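PDB 4TRT: DNA polymerase III subunit beta from Deinococcus radiodurans, which probably tethers DNA polymerases and other proteins to DNA as a ring-shaped head-to-tail homodimer, the beta sliding clamp, and so confers processivity. Local coordinates for residues 273-278 against 312-317; 262-267 against 294-299; 248-253 against 333-338; 266-271 against 287-292. All coordinates share one frame; numbering follows the deposited sequence.

Contact 1. Residues 273-278 against 312-317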
loop_
_atom_site.group_PDB
_atom_site.type_symbol
_atom_site.label_atom_id
_atom_site.label_comp_id
_atom_site.label_asym_id
_atom_site.label_seq_id
_atom_site.Cartn_x
_atom_site.Cartn_y
_atom_site.Cartn_z
ATOM N N ASN A 273 -14.291 -22.107 -9.164
ATOM C CA ASN A 273 -15.167 -20.931 -9.098
ATOM C C ASN A 273 -15.407 -20.415 -7.676
ATOM O O ASN A 273 -16.504 -19.946 -7.357
ATOM C CB ASN A 273 -16.494 -21.242 -9.799
ATOM C CG ASN A 273 -16.281 -21.755 -11.217
ATOM O OD1 ASN A 273 -15.368 -21.304 -11.916
ATOM N ND2 ASN A 273 -17.087 -22.728 -11.632
ATOM N N ASN A 274 -14.374 -20.493 -6.835
ATOM C CA ASN A 274 -14.445 -20.067 -5.440
ATOM C C ASN A 274 -15.701 -20.599 -4.749
ATOM O O ASN A 274 -16.395 -19.863 -4.072
ATOM C CB ASN A 274 -14.439 -18.540 -5.348
ATOM C CG ASN A 274 -13.327 -17.906 -6.161
ATOM O OD1 ASN A 274 -12.157 -18.132 -5.897
ATOM N ND2 ASN A 274 -13.697 -17.105 -7.161
ATOM N N ARG A 275 -15.975 -21.886 -4.917
ATOM C CA ARG A 275 -17.238 -22.471 -4.468
ATOM C C ARG A 275 -17.518 -22.318 -2.956
ATOM O O ARG A 275 -16.727 -22.756 -2.116
ATOM C CB ARG A 275 -17.284 -23.940 -4.869
ATOM C CG ARG A 275 -18.603 -24.625 -4.592
ATOM C CD ARG A 275 -18.501 -26.100 -4.905
ATOM N NE ARG A 275 -19.738 -26.779 -4.541
ATOM C CZ ARG A 275 -20.805 -26.887 -5.327
ATOM N NH1 ARG A 275 -20.813 -26.372 -6.556
ATOM N NH2 ARG A 275 -21.876 -27.532 -4.882
ATOM N N VAL A 276 -18.660 -21.708 -2.626
ATOM C CA VAL A 276 -19.162 -21.665 -1.257
ATOM C C VAL A 276 -20.618 -22.141 -1.186
ATOM O O VAL A 276 -21.476 -21.675 -1.955
ATOM C CB VAL A 276 -19.049 -20.248 -0.660
ATOM C CG1 VAL A 276 -19.819 -19.237 -1.505
ATOM C CG2 VAL A 276 -19.548 -20.231 0.785
ATOM N N GLU A 277 -20.886 -23.068 -0.271
ATOM C CA GLU A 277 -22.224 -23.599 -0.074
ATOM C C GLU A 277 -22.970 -22.748 0.953
ATOM O O GLU A 277 -22.412 -22.344 1.974
ATOM C CB GLU A 277 -22.168 -25.072 0.355
ATOM C CG GLU A 277 -23.474 -25.680 0.858
ATOM C CD GLU A 277 -23.253 -27.042 1.519
ATOM O OE1 GLU A 277 -22.492 -27.877 0.952
ATOM O OE2 GLU A 277 -23.814 -27.282 2.611
ATOM N N PHE A 278 -24.220 -22.441 0.633
ATOM C CA PHE A 278 -25.129 -21.751 1.539
ATOM C C PHE A 278 -26.156 -22.791 1.947
ATOM O O PHE A 278 -26.828 -23.342 1.073
ATOM C CB PHE A 278 -25.884 -20.658 0.803
ATOM C CG PHE A 278 -25.175 -19.348 0.723
ATOM C CD1 PHE A 278 -23.885 -19.263 0.252
ATOM C CD2 PHE A 278 -25.841 -18.185 1.047
ATOM C CE1 PHE A 278 -23.247 -18.045 0.151
ATOM C CE2 PHE A 278 -25.209 -16.964 0.953
ATOM C CZ PHE A 278 -23.908 -16.897 0.495
ATOM N N SER A 312 -30.287 -25.610 0.075
ATOM C CA SER A 312 -28.858 -25.705 -0.121
ATOM C C SER A 312 -28.486 -25.176 -1.499
ATOM O O SER A 312 -29.008 -25.648 -2.519
ATOM C CB SER A 312 -28.398 -27.153 0.003
ATOM O OG SER A 312 -26.982 -27.178 -0.013
ATOM N N LEU A 313 -27.598 -24.189 -1.522
ATOM C CA LEU A 313 -27.180 -23.543 -2.761
ATOM C C LEU A 313 -25.658 -23.437 -2.804
ATOM O O LEU A 313 -24.997 -23.518 -1.763
ATOM C CB LEU A 313 -27.787 -22.140 -2.875
ATOM C CG LEU A 313 -29.283 -21.959 -2.606
ATOM C CD1 LEU A 313 -29.516 -21.470 -1.180
ATOM C CD2 LEU A 313 -29.915 -21.016 -3.621
ATOM N N ALA A 314 -25.118 -23.281 -4.010
ATOM C CA ALA A 314 -23.685 -23.091 -4.225
ATOM C C ALA A 314 -23.471 -21.836 -5.049
ATOM O O ALA A 314 -24.104 -21.666 -6.101
ATOM C CB ALA A 314 -23.097 -24.294 -4.964
ATOM N N PHE A 315 -22.566 -20.979 -4.580
ATOM C CA PHE A 315 -22.232 -19.709 -5.222
ATOM C C PHE A 315 -20.712 -19.509 -5.356
ATOM O O PHE A 315 -19.933 -20.015 -4.551
ATOM C CB PHE A 315 -22.763 -18.525 -4.389
ATOM C CG PHE A 315 -24.270 -18.431 -4.319
ATOM C CD1 PHE A 315 -25.009 -18.033 -5.417
ATOM C CD2 PHE A 315 -24.943 -18.727 -3.149
ATOM C CE1 PHE A 315 -26.398 -17.942 -5.350
ATOM C CE2 PHE A 315 -26.331 -18.646 -3.075
ATOM C CZ PHE A 315 -27.061 -18.245 -4.173
ATOM N N ASN A 316 -20.319 -18.713 -6.346
ATOM C CA ASN A 316 -18.966 -18.144 -6.428
ATOM C C ASN A 316 -18.817 -17.125 -5.290
ATOM O O ASN A 316 -19.433 -16.043 -5.336
ATOM C CB ASN A 316 -18.795 -17.481 -7.812
ATOM C CG ASN A 316 -17.403 -16.924 -8.060
ATOM O OD1 ASN A 316 -16.709 -16.445 -7.156
ATOM N ND2 ASN A 316 -16.998 -16.968 -9.312
ATOM N N ALA A 317 -18.002 -17.461 -4.280
ATOM C CA ALA A 317 -17.806 -16.568 -3.117
ATOM C C ALA A 317 -17.346 -15.149 -3.488
ATOM O O ALA A 317 -17.735 -14.174 -2.834
ATOM C CB ALA A 317 -16.825 -17.180 -2.112
#

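Contact 2. Residues 262-267 against 294-299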
loop_
_atom_site.group_PDB
_atom_site.type_symbol
_atom_site.label_atom_id
_atom_site.label_comp_id
_atom_site.label_asym_id
_atom_site.label_seq_id
_atom_site.Cartn_x
_atom_site.Cartn_y
_atom_site.Cartn_z
ATOM N N ASN A 262 -16.198 -14.187 3.550
ATOM C CA ASN A 262 -14.772 -13.941 3.418
ATOM C C ASN A 262 -13.920 -15.024 4.075
ATOM O O ASN A 262 -13.015 -15.576 3.442
ATOM C CB ASN A 262 -14.386 -12.581 3.995
ATOM C CG ASN A 262 -12.915 -12.280 3.792
ATOM O OD1 ASN A 262 -12.476 -12.086 2.666
ATOM N ND2 ASN A 262 -12.142 -12.295 4.869
ATOM N N ARG A 263 -14.182 -15.325 5.340
ATOM C CA ARG A 263 -13.317 -16.256 6.061
ATOM C C ARG A 263 -13.425 -17.695 5.529
ATOM O O ARG A 263 -12.402 -18.377 5.388
ATOM C CB ARG A 263 -13.533 -16.188 7.573
ATOM C CG ARG A 263 -14.852 -16.734 8.100
ATOM C CD ARG A 263 -14.830 -16.793 9.626
ATOM N NE ARG A 263 -14.687 -15.464 10.213
ATOM C CZ ARG A 263 -15.702 -14.661 10.560
ATOM N NH1 ARG A 263 -16.975 -15.026 10.417
ATOM N NH2 ARG A 263 -15.432 -13.478 11.071
ATOM N N VAL A 264 -14.637 -18.131 5.199
ATOM C CA VAL A 264 -14.855 -19.488 4.687
ATOM C C VAL A 264 -14.250 -19.681 3.294
ATOM O O VAL A 264 -13.717 -20.738 2.989
ATOM C CB VAL A 264 -16.360 -19.840 4.712
ATOM C CG1 VAL A 264 -16.639 -21.126 3.947
ATOM C CG2 VAL A 264 -16.814 -19.983 6.155
ATOM N N ALA A 265 -14.299 -18.637 2.468
ATOM C CA ALA A 265 -13.829 -18.706 1.081
ATOM C C ALA A 265 -12.329 -19.014 0.984
ATOM O O ALA A 265 -11.852 -19.482 -0.062
ATOM C CB ALA A 265 -14.159 -17.402 0.350
ATOM N N VAL A 266 -11.584 -18.765 2.062
ATOM C CA VAL A 266 -10.155 -19.012 2.028
ATOM C C VAL A 266 -9.864 -20.489 1.752
ATOM O O VAL A 266 -8.854 -20.786 1.162
ATOM C CB VAL A 266 -9.399 -18.528 3.295
ATOM C CG1 VAL A 266 -9.816 -17.113 3.675
ATOM C CG2 VAL A 266 -9.584 -19.492 4.456
ATOM N N LEU A 267 -10.758 -21.398 2.148
ATOM C CA LEU A 267 -10.547 -22.843 1.919
ATOM C C LEU A 267 -11.222 -23.425 0.656
ATOM O O LEU A 267 -11.096 -24.619 0.391
ATOM C CB LEU A 267 -10.930 -23.659 3.160
ATOM C CG LEU A 267 -9.922 -23.527 4.313
ATOM C CD1 LEU A 267 -10.338 -24.394 5.484
ATOM C CD2 LEU A 267 -8.481 -23.870 3.903
ATOM N N GLY A 294 -8.082 -28.157 3.271
ATOM C CA GLY A 294 -9.003 -28.477 4.341
ATOM C C GLY A 294 -10.400 -28.009 3.995
ATOM O O GLY A 294 -10.742 -27.874 2.817
ATOM N N ARG A 295 -11.197 -27.749 5.028
ATOM C CA ARG A 295 -12.616 -27.402 4.875
ATOM C C ARG A 295 -13.026 -26.446 5.985
ATOM O O ARG A 295 -12.451 -26.492 7.083
ATOM C CB ARG A 295 -13.466 -28.682 4.881
ATOM C CG ARG A 295 -13.792 -29.235 6.259
ATOM C CD ARG A 295 -13.917 -30.761 6.309
ATOM N NE ARG A 295 -14.668 -31.196 7.501
ATOM C CZ ARG A 295 -14.433 -32.319 8.185
ATOM N NH1 ARG A 295 -13.446 -33.150 7.844
ATOM N NH2 ARG A 295 -15.185 -32.605 9.247
ATOM N N ALA A 296 -13.985 -25.568 5.687
ATOM C CA ALA A 296 -14.421 -24.524 6.612
ATOM C C ALA A 296 -15.922 -24.496 6.657
ATOM O O ALA A 296 -16.554 -24.615 5.609
ATOM C CB ALA A 296 -13.936 -23.158 6.140
ATOM N N GLN A 297 -16.473 -24.263 7.846
ATOM C CA GLN A 297 -17.890 -23.958 8.008
ATOM C C GLN A 297 -18.066 -22.818 9.001
ATOM O O GLN A 297 -17.371 -22.771 10.023
ATOM C CB GLN A 297 -18.645 -25.163 8.559
ATOM C CG GLN A 297 -18.731 -26.339 7.596
ATOM C CD GLN A 297 -19.490 -27.528 8.160
ATOM O OE1 GLN A 297 -19.715 -27.619 9.367
ATOM N NE2 GLN A 297 -19.876 -28.456 7.283
ATOM N N ASP A 298 -18.993 -21.916 8.695
ATOM C CA ASP A 298 -19.406 -20.864 9.629
ATOM C C ASP A 298 -20.925 -20.824 9.690
ATOM O O ASP A 298 -21.593 -20.956 8.655
ATOM C CB ASP A 298 -18.850 -19.516 9.191
ATOM C CG ASP A 298 -18.639 -18.560 10.350
ATOM O OD1 ASP A 298 -19.029 -18.866 11.505
ATOM O OD2 ASP A 298 -18.082 -17.473 10.106
ATOM N N THR A 299 -21.478 -20.664 10.890
ATOM C CA THR A 299 -22.943 -20.700 11.066
ATOM C C THR A 299 -23.435 -19.389 11.664
ATOM O O THR A 299 -22.891 -18.927 12.676
ATOM C CB THR A 299 -23.375 -21.893 11.953
ATOM O OG1 THR A 299 -22.890 -23.120 11.389
ATOM C CG2 THR A 299 -24.907 -21.986 12.088
HETATM O O HOH W 1 -8.475 -25.770 0.839
#

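Contact 3. Residues 248-253 against 333-338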
loop_
_atom_site.group_PDB
_atom_site.type_symbol
_atom_site.label_atom_id
_atom_site.label_comp_id
_atom_site.label_asym_id
_atom_site.label_seq_id
_atom_site.Cartn_x
_atom_site.Cartn_y
_atom_site.Cartn_z
ATOM N N LEU A 248 -37.923 -18.515 -0.525
ATOM C CA LEU A 248 -37.273 -18.414 0.767
ATOM C C LEU A 248 -36.600 -17.044 0.896
ATOM O O LEU A 248 -35.919 -16.596 -0.024
ATOM C CB LEU A 248 -36.242 -19.538 0.924
ATOM C CG LEU A 248 -35.354 -19.603 2.174
ATOM C CD1 LEU A 248 -36.166 -19.833 3.450
ATOM C CD2 LEU A 248 -34.313 -20.706 1.988
ATOM N N GLN A 249 -36.797 -16.413 2.056
ATOM C CA GLN A 249 -36.270 -15.092 2.362
ATOM C C GLN A 249 -35.491 -15.224 3.646
ATOM O O GLN A 249 -35.982 -15.808 4.603
ATOM C CB GLN A 249 -37.418 -14.096 2.558
ATOM C CG GLN A 249 -36.985 -12.690 2.945
ATOM C CD GLN A 249 -38.188 -11.815 3.248
ATOM O OE1 GLN A 249 -39.071 -11.666 2.402
ATOM N NE2 GLN A 249 -38.253 -11.263 4.478
ATOM N N VAL A 250 -34.267 -14.717 3.658
ATOM C CA VAL A 250 -33.425 -14.758 4.834
ATOM C C VAL A 250 -32.960 -13.334 5.093
ATOM O O VAL A 250 -32.568 -12.636 4.165
ATOM C CB VAL A 250 -32.209 -15.696 4.621
ATOM C CG1 VAL A 250 -31.204 -15.559 5.763
ATOM C CG2 VAL A 250 -32.679 -17.147 4.517
ATOM N N THR A 251 -33.036 -12.897 6.349
ATOM C CA THR A 251 -32.603 -11.576 6.717
ATOM C C THR A 251 -31.554 -11.725 7.827
ATOM O O THR A 251 -31.762 -12.488 8.777
ATOM C CB THR A 251 -33.833 -10.766 7.213
ATOM O OG1 THR A 251 -34.774 -10.623 6.130
ATOM C CG2 THR A 251 -33.413 -9.441 7.698
ATOM N N LEU A 252 -30.449 -10.988 7.719
ATOM C CA LEU A 252 -29.376 -11.078 8.697
ATOM C C LEU A 252 -28.450 -9.874 8.586
ATOM O O LEU A 252 -28.495 -9.157 7.590
ATOM C CB LEU A 252 -28.591 -12.390 8.508
ATOM C CG LEU A 252 -27.685 -12.494 7.287
ATOM C CD1 LEU A 252 -26.968 -13.831 7.334
ATOM C CD2 LEU A 252 -28.408 -12.342 5.948
ATOM N N PRO A 253 -27.595 -9.666 9.594
ATOM C CA PRO A 253 -26.665 -8.540 9.562
ATOM C C PRO A 253 -25.680 -8.648 8.408
ATOM O O PRO A 253 -25.072 -9.704 8.215
ATOM C CB PRO A 253 -25.934 -8.654 10.897
ATOM C CG PRO A 253 -26.839 -9.453 11.775
ATOM C CD PRO A 253 -27.479 -10.429 10.853
ATOM N N LEU A 333 -31.812 -11.804 1.614
ATOM C CA LEU A 333 -31.457 -12.754 0.546
ATOM C C LEU A 333 -32.741 -13.444 0.118
ATOM O O LEU A 333 -33.417 -14.063 0.945
ATOM C CB LEU A 333 -30.452 -13.809 1.059
ATOM C CG LEU A 333 -29.322 -13.323 1.975
ATOM C CD1 LEU A 333 -28.478 -14.500 2.427
ATOM C CD2 LEU A 333 -28.489 -12.242 1.278
ATOM N N LEU A 334 -33.068 -13.344 -1.165
ATOM C CA LEU A 334 -34.280 -13.909 -1.705
ATOM C C LEU A 334 -33.911 -15.008 -2.699
ATOM O O LEU A 334 -33.270 -14.745 -3.721
ATOM C CB LEU A 334 -35.072 -12.830 -2.420
ATOM C CG LEU A 334 -35.394 -11.542 -1.660
ATOM C CD1 LEU A 334 -36.062 -10.570 -2.633
ATOM C CD2 LEU A 334 -36.284 -11.808 -0.471
ATOM N N PHE A 335 -34.341 -16.234 -2.398
ATOM C CA PHE A 335 -33.972 -17.410 -3.168
ATOM C C PHE A 335 -35.167 -17.938 -3.941
ATOM O O PHE A 335 -36.278 -18.030 -3.393
ATOM C CB PHE A 335 -33.459 -18.502 -2.233
ATOM C CG PHE A 335 -32.253 -18.109 -1.461
ATOM C CD1 PHE A 335 -31.039 -17.911 -2.102
ATOM C CD2 PHE A 335 -32.328 -17.924 -0.084
ATOM C CE1 PHE A 335 -29.909 -17.567 -1.383
ATOM C CE2 PHE A 335 -31.207 -17.555 0.636
ATOM C CZ PHE A 335 -29.994 -17.387 -0.018
ATOM N N SER A 336 -34.952 -18.251 -5.216
ATOM C CA SER A 336 -36.012 -18.788 -6.047
ATOM C C SER A 336 -35.954 -20.317 -6.114
ATOM O O SER A 336 -36.860 -20.928 -6.652
ATOM C CB SER A 336 -35.975 -18.176 -7.447
ATOM O OG SER A 336 -34.794 -18.521 -8.152
ATOM N N GLY A 337 -34.889 -20.922 -5.588
ATOM C CA GLY A 337 -34.665 -22.364 -5.734
ATOM C C GLY A 337 -33.190 -22.716 -5.607
ATOM O O GLY A 337 -32.311 -21.838 -5.718
ATOM N N SER A 338 -32.900 -23.992 -5.362
ATOM C CA SER A 338 -31.523 -24.401 -5.030
ATOM C C SER A 338 -30.546 -24.190 -6.178
ATOM O O SER A 338 -29.364 -23.962 -5.938
ATOM C CB SER A 338 -31.465 -25.855 -4.579
ATOM O OG SER A 338 -31.920 -26.673 -5.617
#

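Contact 4. Residues 266-271 against 287-292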
loop_
_atom_site.group_PDB
_atom_site.type_symbol
_atom_site.label_atom_id
_atom_site.label_comp_id
_atom_site.label_asym_id
_atom_site.label_seq_id
_atom_site.Cartn_x
_atom_site.Cartn_y
_atom_site.Cartn_z
ATOM N N VAL A 266 -11.584 -18.765 2.062
ATOM C CA VAL A 266 -10.155 -19.012 2.028
ATOM C C VAL A 266 -9.864 -20.489 1.752
ATOM O O VAL A 266 -8.854 -20.786 1.162
ATOM C CB VAL A 266 -9.399 -18.528 3.295
ATOM C CG1 VAL A 266 -9.816 -17.113 3.675
ATOM C CG2 VAL A 266 -9.584 -19.492 4.456
ATOM N N LEU A 267 -10.758 -21.398 2.148
ATOM C CA LEU A 267 -10.547 -22.843 1.919
ATOM C C LEU A 267 -11.222 -23.425 0.656
ATOM O O LEU A 267 -11.096 -24.619 0.391
ATOM C CB LEU A 267 -10.930 -23.659 3.160
ATOM C CG LEU A 267 -9.922 -23.527 4.313
ATOM C CD1 LEU A 267 -10.338 -24.394 5.484
ATOM C CD2 LEU A 267 -8.481 -23.870 3.903
ATOM N N ALA A 268 -11.881 -22.578 -0.140
ATOM C CA ALA A 268 -12.410 -22.988 -1.452
ATOM C C ALA A 268 -11.238 -23.237 -2.410
ATOM O O ALA A 268 -10.170 -22.629 -2.260
ATOM C CB ALA A 268 -13.365 -21.925 -1.999
ATOM N N ASP A 269 -11.393 -24.166 -3.358
ATOM C CA ASP A 269 -10.274 -24.514 -4.238
ATOM C C ASP A 269 -9.891 -23.331 -5.116
ATOM O O ASP A 269 -10.761 -22.602 -5.598
ATOM C CB ASP A 269 -10.559 -25.771 -5.093
ATOM C CG ASP A 269 -9.892 -27.026 -4.537
ATOM O OD1 ASP A 269 -8.857 -26.912 -3.841
ATOM O OD2 ASP A 269 -10.398 -28.135 -4.802
ATOM N N LYS A 270 -8.580 -23.180 -5.326
ATOM C CA LYS A 270 -7.996 -22.042 -6.048
ATOM C C LYS A 270 -8.757 -21.718 -7.337
ATOM O O LYS A 270 -8.869 -20.548 -7.721
ATOM C CB LYS A 270 -6.505 -22.293 -6.364
ATOM C CG LYS A 270 -5.561 -22.425 -5.164
ATOM C CD LYS A 270 -5.929 -21.608 -3.925
ATOM C CE LYS A 270 -4.913 -21.850 -2.816
ATOM N NZ LYS A 270 -4.974 -20.819 -1.748
ATOM N N ASN A 271 -9.257 -22.748 -8.018
ATOM C CA ASN A 271 -10.273 -22.523 -9.033
ATOM C C ASN A 271 -11.238 -23.691 -9.243
ATOM O O ASN A 271 -11.063 -24.530 -10.126
ATOM C CB ASN A 271 -9.659 -22.056 -10.361
ATOM C CG ASN A 271 -10.605 -21.164 -11.152
ATOM O OD1 ASN A 271 -11.727 -20.891 -10.716
ATOM N ND2 ASN A 271 -10.155 -20.701 -12.316
ATOM N N LEU A 287 -22.403 -21.516 6.050
ATOM C CA LEU A 287 -21.550 -21.371 4.879
ATOM C C LEU A 287 -20.481 -22.440 4.954
ATOM O O LEU A 287 -19.920 -22.661 6.032
ATOM C CB LEU A 287 -20.901 -19.995 4.887
ATOM C CG LEU A 287 -21.936 -18.873 4.936
ATOM C CD1 LEU A 287 -21.190 -17.562 5.041
ATOM C CD2 LEU A 287 -22.801 -18.905 3.685
ATOM N N ALA A 288 -20.205 -23.105 3.831
ATOM C CA ALA A 288 -19.202 -24.182 3.784
ATOM C C ALA A 288 -18.372 -24.087 2.519
ATOM O O ALA A 288 -18.878 -23.740 1.444
ATOM C CB ALA A 288 -19.858 -25.554 3.867
ATOM N N ALA A 289 -17.086 -24.387 2.656
ATOM C CA ALA A 289 -16.204 -24.527 1.518
ATOM C C ALA A 289 -15.165 -25.574 1.845
ATOM O O ALA A 289 -14.883 -25.857 3.021
ATOM C CB ALA A 289 -15.550 -23.193 1.162
ATOM N N GLU A 290 -14.600 -26.154 0.800
ATOM C CA GLU A 290 -13.679 -27.262 0.957
ATOM C C GLU A 290 -12.752 -27.306 -0.235
ATOM O O GLU A 290 -13.158 -26.995 -1.349
ATOM C CB GLU A 290 -14.457 -28.570 1.067
ATOM C CG GLU A 290 -13.591 -29.781 1.326
ATOM C CD GLU A 290 -14.397 -31.012 1.708
ATOM O OE1 GLU A 290 -15.642 -30.920 1.777
ATOM O OE2 GLU A 290 -13.779 -32.079 1.932
ATOM N N GLY A 291 -11.504 -27.671 0.024
ATOM C CA GLY A 291 -10.480 -27.746 -1.007
ATOM C C GLY A 291 -9.346 -28.645 -0.581
ATOM O O GLY A 291 -9.490 -29.443 0.345
ATOM N N ASP A 292 -8.208 -28.501 -1.255
ATOM C CA ASP A 292 -7.060 -29.365 -1.022
ATOM C C ASP A 292 -6.428 -29.201 0.360
ATOM O O ASP A 292 -5.805 -30.137 0.862
ATOM C CB ASP A 292 -5.991 -29.124 -2.091
ATOM C CG ASP A 292 -6.422 -29.599 -3.472
ATOM O OD1 ASP A 292 -7.105 -30.642 -3.568
ATOM O OD2 ASP A 292 -6.060 -28.933 -4.464
#

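Contact 1. Residues 273-278 against 312-317
Ser312 brings its OG beside CG of Glu277, whose carboxylate turns to a salt bridge with Arg286 on the adjoining strand. Leu313 and Phe278 form an antiparallel hydrogen-bonded pair, Phe278 N lying 2.7 Å from Leu313 O, while Leu313 CD1 touches Phe278 CB. Ala314, paired with Glu277, sets its CB over one face of the Arg275 guanidinium, 3.5 Å from NH2. Phe315 exchanges backbone bonds with Val276 as a hydrogen-bonded pair, and on the other face of the sheet makes a T-shaped stack: its CD2 edge meets the face of the Phe278 ring, CD2 standing 3.6 Å from Phe278 CD1, planes 78° apart. Asn316, its CG anti to the backbone N (chi1 -176°), accepts a hydrogen bond on OD1 from Asn274 ND2 at 3.1 Å, the donor standing above the Asn316 carbonyl plane; OD1 also makes weak N-cap bonds to Arg318 N and His319 N. Ala317 opens helix 317-324, giving its N-H to Asn274 O at 2.9 Å and its CB to Val276 CG1. Backbone bonds hold the two strands together, and two more, at Asn274, tie the helix start to the turn before strand 275-281, while the aromatic pair is buried.

Contact 2. Residues 262-267 against 294-299
Arg263 and Asp298 cross obliquely, guanidinium and carboxylate planes 70° apart, and meet in a salt bridge with NH1 2.7 Å from Asp298 OD2. The oxygen sits at the guanidinium edge, near its plane, and is approached nearly along its C-O axis. CG of Arg263 lies between its own backbone N and carbonyl carbon (chi1 70°), and a bend at chi3 (63°) turns NE out of the line of the chain; CD also comes within 3.4 Å of OD2. NE is bonded to Asn81 O of the second subunit, so the group spans the interface. An alanine in place of Arg263 would probably leave Asp298 OD2 without its charged mate and Asn81 O of the second subunit without this donor. The setting is a helix laid on a sheet in the C-terminal clamp domain: helix 254-265 packs on strand 294-301, the last of its sheet within the chain, and residues 295-298 pair antiparallel with a strand of the second subunit, so that the sheet runs on across the dimer interface of the ring. Val264 spreads its two methyls along the strand, CG1 4.0 Å from Ala296 CB and CG2 3.7 Å from Asp298 CB. Leu267 drops CD1 onto the backbone 3.4 Å from Arg295 O, and alongside Ala296 CB. A water donates to Leu267 O at 2.9 Å and weakly accepts the N-H of Gly294.

Contact 3. Residues 248-253 against 333-338
The Phe335 ring meets the opposing strand with its CD2-CE2 side: Val250 CG2 stands at the edge, near the ring plane, 4.2 Å from CE2, while Leu248 reaches CD2 with its own CD2 at 4.0 Å. Leu248 and Phe335 run side by side, pointing the same way from their strands, whereas the Val250 side chain crosses the direction of the phenylalanine. The phenylalanine also touches Met311, Leu313 and Phe315 of strand 310-316 and Ala342 of strand 342-346. Leu333 continues this face: its CB faces Val250 CB, and its CD1 lies 4.1 Å from CD2 of Leu252, the two leucines crossing at about a right angle. Gln249 and Leu334 hold the other face, lying alongside each other, with the extended glutamine chain presenting CG to Leu334 CD2 at 3.6 Å. Between the faces the backbones pair antiparallel. Leu333 N lies 2.8 Å from Val250 O and Phe335 N 2.9 Å from Leu248 O, both bonds nearly straight; Val250 N returns a bond to Leu333 O, but the one from Leu248 N to Phe335 O is weak. The strands belong to the nine-stranded sheet that runs from the central into the C-terminal domain. No side chain makes a hydrogen bond across the pair, so the polar cohesion comes from the peptide groups, while the Leu248, Val250 and Phe335 side chains close an apolar layer against strands 275-281 and 310-316.

Contact 4. Residues 266-271 against 287-292
Asp269 OD1 accepts the backbone N-H of Asp292 at 3.1 Å. The bond is bent, 148° at the hydrogen, and reaches the oxygen on its syn side, tilted 33° from the carboxylate plane. The same oxygen lies 3.4 Å from Gly291 CA and 3.5 Å from Asp292 OD2, so two acidic groups stand close together; this would probably raise the affinity of one or the other for a proton. An alanine in place of Asp269 would probably leave the Asp292 N-H without this acceptor and the turn at Gly291 and Asp292 less firmly held to the loop. Gly291 fits tightly here: a CB on it would point toward the other segment and clash with both Leu267 O and Asp269 OD1. Leu267 O lies over the peptide joining Glu290 to Gly291, 3.2 Å from Glu290 C. The loop that leads from helix 254-265 to strand 275-281 thus passes over the end of strand 284-290, where the chain turns toward strand 294-301 in the antiparallel sheet of the C-terminal clamp domain. Farther back along strand 284-290 the contact becomes apolar. Ala289 directs its CB toward the loop, 4.0 Å from Ala268 CB and 3.9 Å from Ala268 N, and Val264 of the helix covers the same alanine. Leu267 brings its carbonyl carbon within 4.4 Å of Ala289 CB, while its side chain touches Tyr293 and Phe105 of the second subunit.

Overall arrangement
Contacts 1, 2 and 4 share the four-stranded sheet of the C-terminal domain. Contacts 2 and 4 have Val266 and Leu267 in common, and their centres are about 7 Å apart. Contact 4 lies about 9 Å from contact 1, centre to centre, with Glu277 and Ala288 joining their strands. Contact 1 also touches contact 2 where Ala317 packs on Ala265. Contact 3 lies in the other sheet, its centre about 14 Å from that of contact 1; Leu313 packs on Phe335 between them. It stays clear of contacts 2 and 4, with nearest atoms about 8 and 7 Å away. Of the four, contacts 2 and 4 touch the second subunit.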